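Local coordinates for packaging protein UL32 (Human herpesvirus 8 type M, PDB 6XF9), which probably helps bring newly made capsids to nuclear replication compartments for cleavage and packaging of viral DNA, and assembles as a zinc-binding pentameric ring, at residues 5-8 / 9-13; 433-436 / 437-441. All coordinates share one frame; numbering follows the deposited sequence.

Interaction 1 (5-8 / 9-13); sequences WQLG and TITRH
With chi1 at -35°, T9 swings OG1 to the side of its own backbone N and opposite its carbonyl carbon, so the hydroxyl faces back along the chain to Q6. T9 OG1 lies 3.1 Å from Q6 CB, the side chains crossing at a slant, and gives a weak hydrogen bond to Q6 O. That carbonyl is shared three ways: T9 N also reaches it in a short but bent and hence weak bond, whereas I10 N meets Q6 O at 3.3 Å with a straighter N-H (154°), in the carbonyl plane. Q6 occupies the N-cap position, yet its amide leads away from 9-13 and bonds through NE2 to V3 O; the three donors from T9 and I10 meet the Q6 main-chain oxygen. I10 N to Q6 O is the first i to i+4 bond, and the series continues as T11 N bonds L7 O at 2.9 Å and R12 N bonds G8 O at 3.0 Å. R12 folds back over the same turn, which leaves R12 NE 3.7 Å from G8 O, the oxygen lying obliquely to the guanidinium; the group's strongest partner is E101, by a salt bridge. At the far end H13 is the first residue to leave helical angles. H13 ND1 donates to T9 O over 3.0 Å, nearly straight at 175° and in the ring plane, while NE2 is bonded to H104 ND1. Both ring nitrogens are thus engaged, which should fix the imidazole's rotation. Helix 89-106 covers this side, with A97 against I10 and C100 and E101 against H13. The whole is a short helix, 7-12, with Q6 at its N-cap and a histidine at its C-terminal end that also serves as N-cap of helix 14-22, joining two successive helices at the chain's amino end.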
# COMPACT_ATOMS: atom_id res chain seq x y z
N TRP D 5 2.83 2.52 -53.85
CA TRP D 5 3.11 1.09 -53.67
C TRP D 5 3.46 0.40 -54.97
O TRP D 5 2.99 -0.70 -55.26
CB TRP D 5 1.93 0.37 -53.00
CG TRP D 5 2.25 -0.03 -51.61
CD1 TRP D 5 2.50 -1.30 -51.17
CD2 TRP D 5 2.37 0.83 -50.47
NE1 TRP D 5 2.78 -1.27 -49.83
CE2 TRP D 5 2.70 0.02 -49.37
CE3 TRP D 5 2.23 2.22 -50.28
CZ2 TRP D 5 2.90 0.53 -48.08
CZ3 TRP D 5 2.43 2.74 -49.00
CH2 TRP D 5 2.76 1.89 -47.91
N GLN D 6 4.32 1.02 -55.75
CA GLN D 6 4.70 0.44 -57.03
C GLN D 6 6.17 0.08 -57.03
O GLN D 6 7.02 0.96 -56.87
CB GLN D 6 4.39 1.38 -58.19
CG GLN D 6 2.93 1.62 -58.30
CD GLN D 6 2.48 1.88 -59.71
OE1 GLN D 6 2.22 0.92 -60.46
NE2 GLN D 6 2.34 3.15 -60.07
N LEU D 7 6.45 -1.20 -57.22
CA LEU D 7 7.83 -1.65 -57.29
C LEU D 7 8.66 -0.76 -58.22
O LEU D 7 9.76 -0.31 -57.85
CB LEU D 7 7.85 -3.10 -57.75
CG LEU D 7 9.17 -3.84 -57.84
CD1 LEU D 7 10.07 -3.49 -56.68
CD2 LEU D 7 8.84 -5.34 -57.86
N GLY D 8 8.09 -0.39 -59.37
CA GLY D 8 8.79 0.49 -60.29
C GLY D 8 9.21 1.81 -59.65
O GLY D 8 10.30 2.32 -59.93
N THR D 9 8.35 2.37 -58.79
CA THR D 9 8.69 3.63 -58.14
C THR D 9 9.92 3.45 -57.25
O THR D 9 10.77 4.34 -57.14
CB THR D 9 7.52 4.14 -57.30
OG1 THR D 9 6.27 3.82 -57.93
CG2 THR D 9 7.64 5.65 -57.16
N ILE D 10 10.00 2.28 -56.60
CA ILE D 10 11.16 1.96 -55.76
C ILE D 10 12.41 1.86 -56.62
O ILE D 10 13.47 2.39 -56.27
CB ILE D 10 10.91 0.67 -54.96
CG1 ILE D 10 9.90 0.92 -53.84
CG2 ILE D 10 12.23 0.16 -54.41
CD1 ILE D 10 9.20 -0.32 -53.37
N THR D 11 12.29 1.13 -57.74
CA THR D 11 13.43 0.87 -58.62
C THR D 11 14.03 2.16 -59.20
O THR D 11 15.25 2.35 -59.17
CB THR D 11 13.01 -0.07 -59.75
OG1 THR D 11 12.96 -1.43 -59.28
CG2 THR D 11 13.98 0.01 -60.88
N ARG D 12 13.19 3.08 -59.69
CA ARG D 12 13.77 4.24 -60.36
C ARG D 12 14.55 5.14 -59.41
O ARG D 12 15.55 5.74 -59.82
CB ARG D 12 12.71 5.01 -61.12
CG ARG D 12 12.00 6.08 -60.41
CD ARG D 12 11.06 6.65 -61.43
NE ARG D 12 10.14 5.56 -61.74
CZ ARG D 12 8.91 5.71 -62.22
NH1 ARG D 12 8.45 6.93 -62.46
NH2 ARG D 12 8.16 4.64 -62.45
N HIS D 13 14.16 5.22 -58.15
CA HIS D 13 14.85 6.09 -57.20
C HIS D 13 15.86 5.32 -56.36
O HIS D 13 16.20 5.75 -55.25
CB HIS D 13 13.85 6.82 -56.31
CG HIS D 13 12.89 7.67 -57.06
ND1 HIS D 13 11.68 7.20 -57.51
CD2 HIS D 13 12.98 8.95 -57.49
CE1 HIS D 13 11.05 8.16 -58.16
NE2 HIS D 13 11.82 9.23 -58.16

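Interaction 2 (433-436 / 437-441); sequences VGKT and TSLDI
T437 meets V433 first, at about a right angle: T437 OG1 lies 3.1 Å from V433 CG1. The hydroxyl sits between the backbone N and carbonyl carbon of T437 (chi1 67°), a placement that aims it back at the preceding residues, where T437 OG1 makes a weak 3.3 Å hydrogen bond to G434 O. The main bond to that carbonyl comes from the next residue, S438, whose N approaches G434 O to 2.9 Å. S438 CB also rests on this oxygen, and its side chain touches L428 of helix 416-430. G434 is the N-cap, following the extended V433, so these contacts form the first turn of helix 435-451, the second arm of a helical hairpin whose first arm is helix 416-430. L439 N continues the helical bonding to K435 O at 3.0 Å, with an N-H...O angle of 163°. Its side chain runs beside that of K435, pointing the same way, and the two meet where CD1 of L439 comes 4.0 Å from CG of K435; the leucine also packs on T175 of a neighbouring subunit. D440 N bonds T436 O at 3.1 Å, less straight at 136°. The D440 side chain lies alongside that of T436 and brings D440 OD2 to 2.9 Å from T436 O, an approach of two acceptors and not a hydrogen bond; D440 OD2 is also 3.7 Å from T436 CG2. F173 is a further neighbour of the D440 side chain. I441 N closes the next turn onto T437 O, while the I441 side chain is buried against L424 and L428 of the partner arm.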
# COMPACT_ATOMS: atom_id res chain seq x y z
N VAL D 433 12.68 -1.01 -18.66
CA VAL D 433 11.57 -0.28 -18.05
C VAL D 433 11.30 -0.87 -16.68
O VAL D 433 11.26 -2.10 -16.51
CB VAL D 433 10.30 -0.33 -18.93
CG1 VAL D 433 9.14 0.40 -18.26
CG2 VAL D 433 10.56 0.27 -20.32
N GLY D 434 11.07 -0.00 -15.70
CA GLY D 434 10.82 -0.40 -14.32
C GLY D 434 9.76 -1.47 -14.17
O GLY D 434 8.84 -1.54 -14.99
N LYS D 435 9.87 -2.31 -13.14
CA LYS D 435 8.92 -3.40 -13.03
C LYS D 435 7.52 -2.89 -12.78
O LYS D 435 6.57 -3.42 -13.36
CB LYS D 435 9.30 -4.33 -11.87
CG LYS D 435 8.54 -5.64 -11.82
CD LYS D 435 8.75 -6.36 -10.49
CE LYS D 435 10.07 -7.15 -10.52
NZ LYS D 435 10.11 -8.06 -11.73
N THR D 436 7.37 -1.81 -12.01
CA THR D 436 6.01 -1.41 -11.69
C THR D 436 5.31 -0.80 -12.90
O THR D 436 4.14 -1.10 -13.15
CB THR D 436 5.99 -0.42 -10.53
OG1 THR D 436 6.56 -1.04 -9.37
CG2 THR D 436 4.54 -0.04 -10.24
N THR D 437 6.02 0.04 -13.66
CA THR D 437 5.41 0.59 -14.86
C THR D 437 5.29 -0.46 -15.97
O THR D 437 4.37 -0.37 -16.79
CB THR D 437 6.20 1.78 -15.37
OG1 THR D 437 7.48 1.33 -15.80
CG2 THR D 437 6.39 2.82 -14.26
N SER D 438 6.15 -1.48 -15.98
CA SER D 438 6.02 -2.54 -16.98
C SER D 438 4.74 -3.34 -16.78
O SER D 438 3.98 -3.59 -17.73
CB SER D 438 7.23 -3.45 -16.93
OG SER D 438 7.08 -4.50 -17.85
N LEU D 439 4.46 -3.73 -15.54
CA LEU D 439 3.28 -4.54 -15.26
C LEU D 439 2.01 -3.70 -15.31
O LEU D 439 0.91 -4.25 -15.46
CB LEU D 439 3.44 -5.21 -13.89
CG LEU D 439 4.71 -6.04 -13.70
CD1 LEU D 439 4.73 -6.63 -12.30
CD2 LEU D 439 4.83 -7.12 -14.77
N ASP D 440 2.15 -2.38 -15.22
CA ASP D 440 1.03 -1.46 -15.40
C ASP D 440 0.59 -1.40 -16.86
O ASP D 440 -0.61 -1.36 -17.16
CB ASP D 440 1.44 -0.09 -14.89
CG ASP D 440 1.05 0.12 -13.44
OD1 ASP D 440 -0.09 -0.31 -13.10
OD2 ASP D 440 1.87 0.65 -12.64
N ILE D 441 1.55 -1.32 -17.77
CA ILE D 441 1.25 -1.36 -19.19
C ILE D 441 0.54 -2.66 -19.54
O ILE D 441 -0.52 -2.67 -20.18
CB ILE D 441 2.54 -1.17 -19.99
CG1 ILE D 441 3.12 0.22 -19.73
CG2 ILE D 441 2.28 -1.36 -21.45
CD1 ILE D 441 4.51 0.46 -20.29

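Both contacts lie near the start of a helix, but in different settings: interaction 1 takes in the whole of the short helix 7-12 at the amino end, whereas interaction 2 opens the long helix 435-451. Their centres are 42 Å apart and their nearest atoms about 27 Å, on opposite sides of the chain's centre, so neither touches the other. Both stand away from the zinc sites. Interaction 2 is nevertheless tied in sequence to one of them: helices 416-430 and 435-451 are flanked by C415 and H452, which bind one zinc ion with C191 and C192. Interaction 2 also reaches another subunit of the pentamer, while no other chain touches 5-13.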